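Side-chain contact in HTH-type transcriptional regulator KdgR (Escherichia coli, PDB 1YSP), which represses transcription of genes for the transport and catabolism of 2-keto-3-deoxygluconate, and of the Entner-Doudoroff aldolase gene, by binding DNA: residues P57-A62 against E84-T89. Numbering follows the deposited sequence. Where two conformers were deposited one is given.
Sequences PLYSTA and EYKRST
The phenol oxygen of Tyr-59 is gripped by three groups: the backbone N of Lys-86 donates to OH across 3.0 Å with an N-H...O angle of 151°, and two waters flank that bond. Water 1, near the ring plane, lies 2.7 Å from Tyr-59 OH and donates to the carbonyl O of Glu-84; the second, at a longer 3.3 Å from the same OH, donates to Lys-86 O and also hydrogen-bonds Ser-88 OG. The site belongs to the C-terminal, GAF-related IclR-type domain of KdgR, where the loop between strand 55-57 and helix 62-69 meets the loop between helices 73-80 and 96-109. With chi1 at 52°, the Tyr-59 ring starts out over its own main chain and carries the hydroxyl to the 84-89 loop. Its ring is sandwiched: Pro-57 CB lies over one face, displaced toward the rim, while Tyr-85 CD1 stands 3.5 Å above the centre of the opposite face. The two tyrosine rings meet obliquely, planes at 50° and centroids 4.7 Å apart, their side chains roughly antiparallel. Tyr-85 OH is bonded in turn to Thr-96 OG1, tying this ring to helix 96-109. At the N-terminus of helix 62-69, Thr-61 is the N-cap: its OG1 accepts from Gly-64 N and donates to Pro-57 O at 2.9 Å, in the carbonyl plane.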
ATOM      1  N   PRO A  57      -1.211  10.795  -3.013  1.00 28.21           N
ATOM      2  CA  PRO A  57      -1.684  10.325  -4.333  1.00 25.93           C
ATOM      3  C   PRO A  57      -1.864   8.800  -4.396  1.00 24.31           C
ATOM      4  O   PRO A  57      -1.120   8.041  -3.740  1.00 23.27           O
ATOM      5  CB  PRO A  57      -0.553  10.743  -5.278  1.00 26.94           C
ATOM      6  CG  PRO A  57       0.117  11.903  -4.582  1.00 27.41           C
ATOM      7  CD  PRO A  57       0.087  11.486  -3.116  1.00 28.22           C
ATOM      8  N   LEU A  58      -2.789   8.357  -5.227  1.00 23.05           N
ATOM      9  CA  LEU A  58      -2.989   6.925  -5.463  1.00 22.31           C
ATOM     10  C   LEU A  58      -1.831   6.328  -6.319  1.00 21.50           C
ATOM     11  O   LEU A  58      -1.522   5.147  -6.242  1.00 19.66           O
ATOM     12  CB  LEU A  58      -4.300   6.749  -6.230  1.00 23.21           C
ATOM     13  CG  LEU A  58      -5.629   6.990  -5.470  1.00 25.42           C
ATOM     14  CD1 LEU A  58      -6.769   6.884  -6.448  1.00 27.14           C
ATOM     15  CD2 LEU A  58      -5.773   5.877  -4.410  1.00 30.38           C
ATOM     16  N   TYR A  59      -1.245   7.154  -7.203  1.00 20.13           N
ATOM     17  CA  TYR A  59      -0.363   6.582  -8.265  1.00 19.67           C
ATOM     18  C   TYR A  59       1.114   6.479  -7.836  1.00 20.02           C
ATOM     19  O   TYR A  59       1.934   5.818  -8.517  1.00 20.68           O
ATOM     20  CB  TYR A  59      -0.459   7.477  -9.570  1.00 20.00           C
ATOM     21  CG  TYR A  59      -0.206   8.948  -9.315  1.00 20.56           C
ATOM     22  CD1 TYR A  59       1.103   9.471  -9.352  1.00 22.12           C
ATOM     23  CD2 TYR A  59      -1.274   9.841  -9.036  1.00 20.06           C
ATOM     24  CE1 TYR A  59       1.356  10.845  -9.072  1.00 23.76           C
ATOM     25  CE2 TYR A  59      -1.034  11.215  -8.785  1.00 20.87           C
ATOM     26  CZ  TYR A  59       0.253  11.710  -8.791  1.00 21.55           C
ATOM     27  OH  TYR A  59       0.441  13.049  -8.545  1.00 22.26           O
ATOM     28  N   SER A  60       1.463   7.124  -6.721  1.00 19.48           N
ATOM     29  CA  SER A  60       2.871   7.205  -6.250  1.00 21.62           C
ATOM     30  C   SER A  60       3.098   6.554  -4.862  1.00 22.12           C
ATOM     31  O   SER A  60       4.237   6.652  -4.302  1.00 24.39           O
ATOM     32  CB  SER A  60       3.308   8.663  -6.138  1.00 21.36           C
ATOM     33  OG  SER A  60       2.492   9.375  -5.201  1.00 22.74           O
ATOM     34  N   THR A  61       2.045   5.959  -4.302  1.00 21.49           N
ATOM     35  CA  THR A  61       2.108   5.283  -2.990  1.00 21.44           C
ATOM     36  C   THR A  61       1.956   3.775  -3.182  1.00 21.24           C
ATOM     37  O   THR A  61       1.247   3.355  -4.086  1.00 22.66           O
ATOM     38  CB  THR A  61       1.017   5.796  -2.004  1.00 21.19           C
ATOM     39  OG1 THR A  61      -0.310   5.560  -2.533  1.00 20.09           O
ATOM     40  CG2 THR A  61       1.236   7.265  -1.731  1.00 22.36           C
ATOM     41  N   ALA A  62       2.612   2.954  -2.351  1.00 20.64           N
ATOM     42  CA  ALA A  62       2.466   1.522  -2.424  1.00 19.93           C
ATOM     43  C   ALA A  62       0.998   1.134  -2.062  1.00 17.80           C
ATOM     44  O   ALA A  62       0.407   0.275  -2.692  1.00 18.34           O
ATOM     45  CB  ALA A  62       3.517   0.793  -1.501  1.00 19.55           C
ATOM     46  N   GLU A  84      -4.993  15.013 -11.164  1.00 30.39           N
ATOM     47  CA  GLU A  84      -3.947  15.772 -11.856  1.00 28.91           C
ATOM     48  C   GLU A  84      -2.578  15.156 -11.490  1.00 26.93           C
ATOM     49  O   GLU A  84      -2.072  15.258 -10.349  1.00 25.42           O
ATOM     50  CB  GLU A  84      -3.975  17.271 -11.496  1.00 30.57           C
ATOM     51  CG  GLU A  84      -2.799  18.114 -12.141  1.00 30.50           C
ATOM     52  CD  GLU A  84      -3.012  19.623 -12.032  1.00 32.16           C
ATOM     53  OE1 GLU A  84      -2.515  20.418 -12.910  1.00 30.53           O
ATOM     54  OE2 GLU A  84      -3.700  20.002 -11.048  1.00 35.90           O
ATOM     55  N   TYR A  85      -1.979  14.456 -12.440  1.00 24.46           N
ATOM     56  CA  TYR A  85      -0.700  13.809 -12.126  1.00 22.07           C
ATOM     57  C   TYR A  85       0.410  14.851 -11.933  1.00 22.09           C
ATOM     58  O   TYR A  85       0.482  15.811 -12.667  1.00 20.89           O
ATOM     59  CB  TYR A  85      -0.335  12.792 -13.241  1.00 20.85           C
ATOM     60  CG  TYR A  85      -1.241  11.580 -13.261  1.00 22.23           C
ATOM     61  CD1 TYR A  85      -0.891  10.442 -12.529  1.00 21.86           C
ATOM     62  CD2 TYR A  85      -2.412  11.549 -14.032  1.00 23.08           C
ATOM     63  CE1 TYR A  85      -1.648   9.318 -12.552  1.00 23.10           C
ATOM     64  CE2 TYR A  85      -3.224  10.417 -14.049  1.00 22.66           C
ATOM     65  CZ  TYR A  85      -2.831   9.294 -13.283  1.00 21.69           C
ATOM     66  OH  TYR A  85      -3.517   8.125 -13.271  1.00 20.99           O
ATOM     67  N   LYS A  86       1.251  14.643 -10.935  1.00 22.15           N
ATOM     68  CA  LYS A  86       2.401  15.502 -10.667  1.00 21.87           C
ATOM     69  C   LYS A  86       3.686  14.672 -10.574  1.00 22.97           C
ATOM     70  O   LYS A  86       3.731  13.628  -9.908  1.00 23.22           O
ATOM     71  CB  LYS A  86       2.127  16.301  -9.370  1.00 24.46           C
ATOM     72  CG  LYS A  86       0.888  17.150  -9.530  1.00 24.82           C
ATOM     73  CD  LYS A  86       0.708  18.132  -8.408  1.00 32.39           C
ATOM     74  CE  LYS A  86      -0.586  18.872  -8.654  1.00 31.22           C
ATOM     75  NZ  LYS A  86      -0.709  20.085  -7.765  1.00 35.63           N
ATOM     76  N   ARG A  87       4.748  15.119 -11.249  1.00 22.87           N
ATOM     77  CA  ARG A  87       6.015  14.426 -11.230  0.50 24.65           C
ATOM     78  C   ARG A  87       6.797  14.861  -9.989  1.00 26.71           C
ATOM     79  O   ARG A  87       7.369  15.971  -9.956  1.00 25.74           O
ATOM     80  CB  ARG A  87       6.819  14.760 -12.498  0.50 25.00           C
ATOM     81  CG  ARG A  87       8.067  13.884 -12.673  0.50 25.73           C
ATOM     82  CD  ARG A  87       7.778  12.729 -13.619  0.50 30.04           C
ATOM     83  NE  ARG A  87       8.999  12.003 -13.943  0.50 33.81           N
ATOM     84  CZ  ARG A  87       9.624  12.089 -15.118  0.50 32.69           C
ATOM     85  NH1 ARG A  87       9.121  12.844 -16.086  0.50 35.85           N
ATOM     86  NH2 ARG A  87      10.730  11.398 -15.325  0.50 31.71           N
ATOM     87  N   SER A  88       6.801  14.007  -8.964  1.00 27.05           N
ATOM     88  CA  SER A  88       7.559  14.323  -7.717  1.00 30.21           C
ATOM     89  C   SER A  88       9.020  14.038  -7.871  1.00 30.53           C
ATOM     90  O   SER A  88       9.883  14.795  -7.418  1.00 33.19           O
ATOM     91  CB  SER A  88       7.002  13.558  -6.515  1.00 30.60           C
ATOM     92  OG  SER A  88       5.756  14.106  -6.182  1.00 33.29           O
ATOM     93  N   THR A  89       9.323  12.927  -8.505  1.00 29.35           N
ATOM     94  CA  THR A  89      10.671  12.496  -8.655  1.00 28.87           C
ATOM     95  C   THR A  89      10.805  11.940 -10.044  1.00 29.35           C
ATOM     96  O   THR A  89       9.798  11.741 -10.784  1.00 28.15           O
ATOM     97  CB  THR A  89      11.034  11.335  -7.643  1.00 28.66           C
ATOM     98  OG1 THR A  89      10.351  10.150  -8.048  1.00 27.88           O
ATOM     99  CG2 THR A  89      10.686  11.678  -6.195  1.00 29.75           C
TER
HETATM  100  O   HOH W   1      -1.605  14.403  -7.533  1.00 25.10           O
HETATM  101  O   HOH W   2       3.288  13.294  -6.994  1.00 33.82           O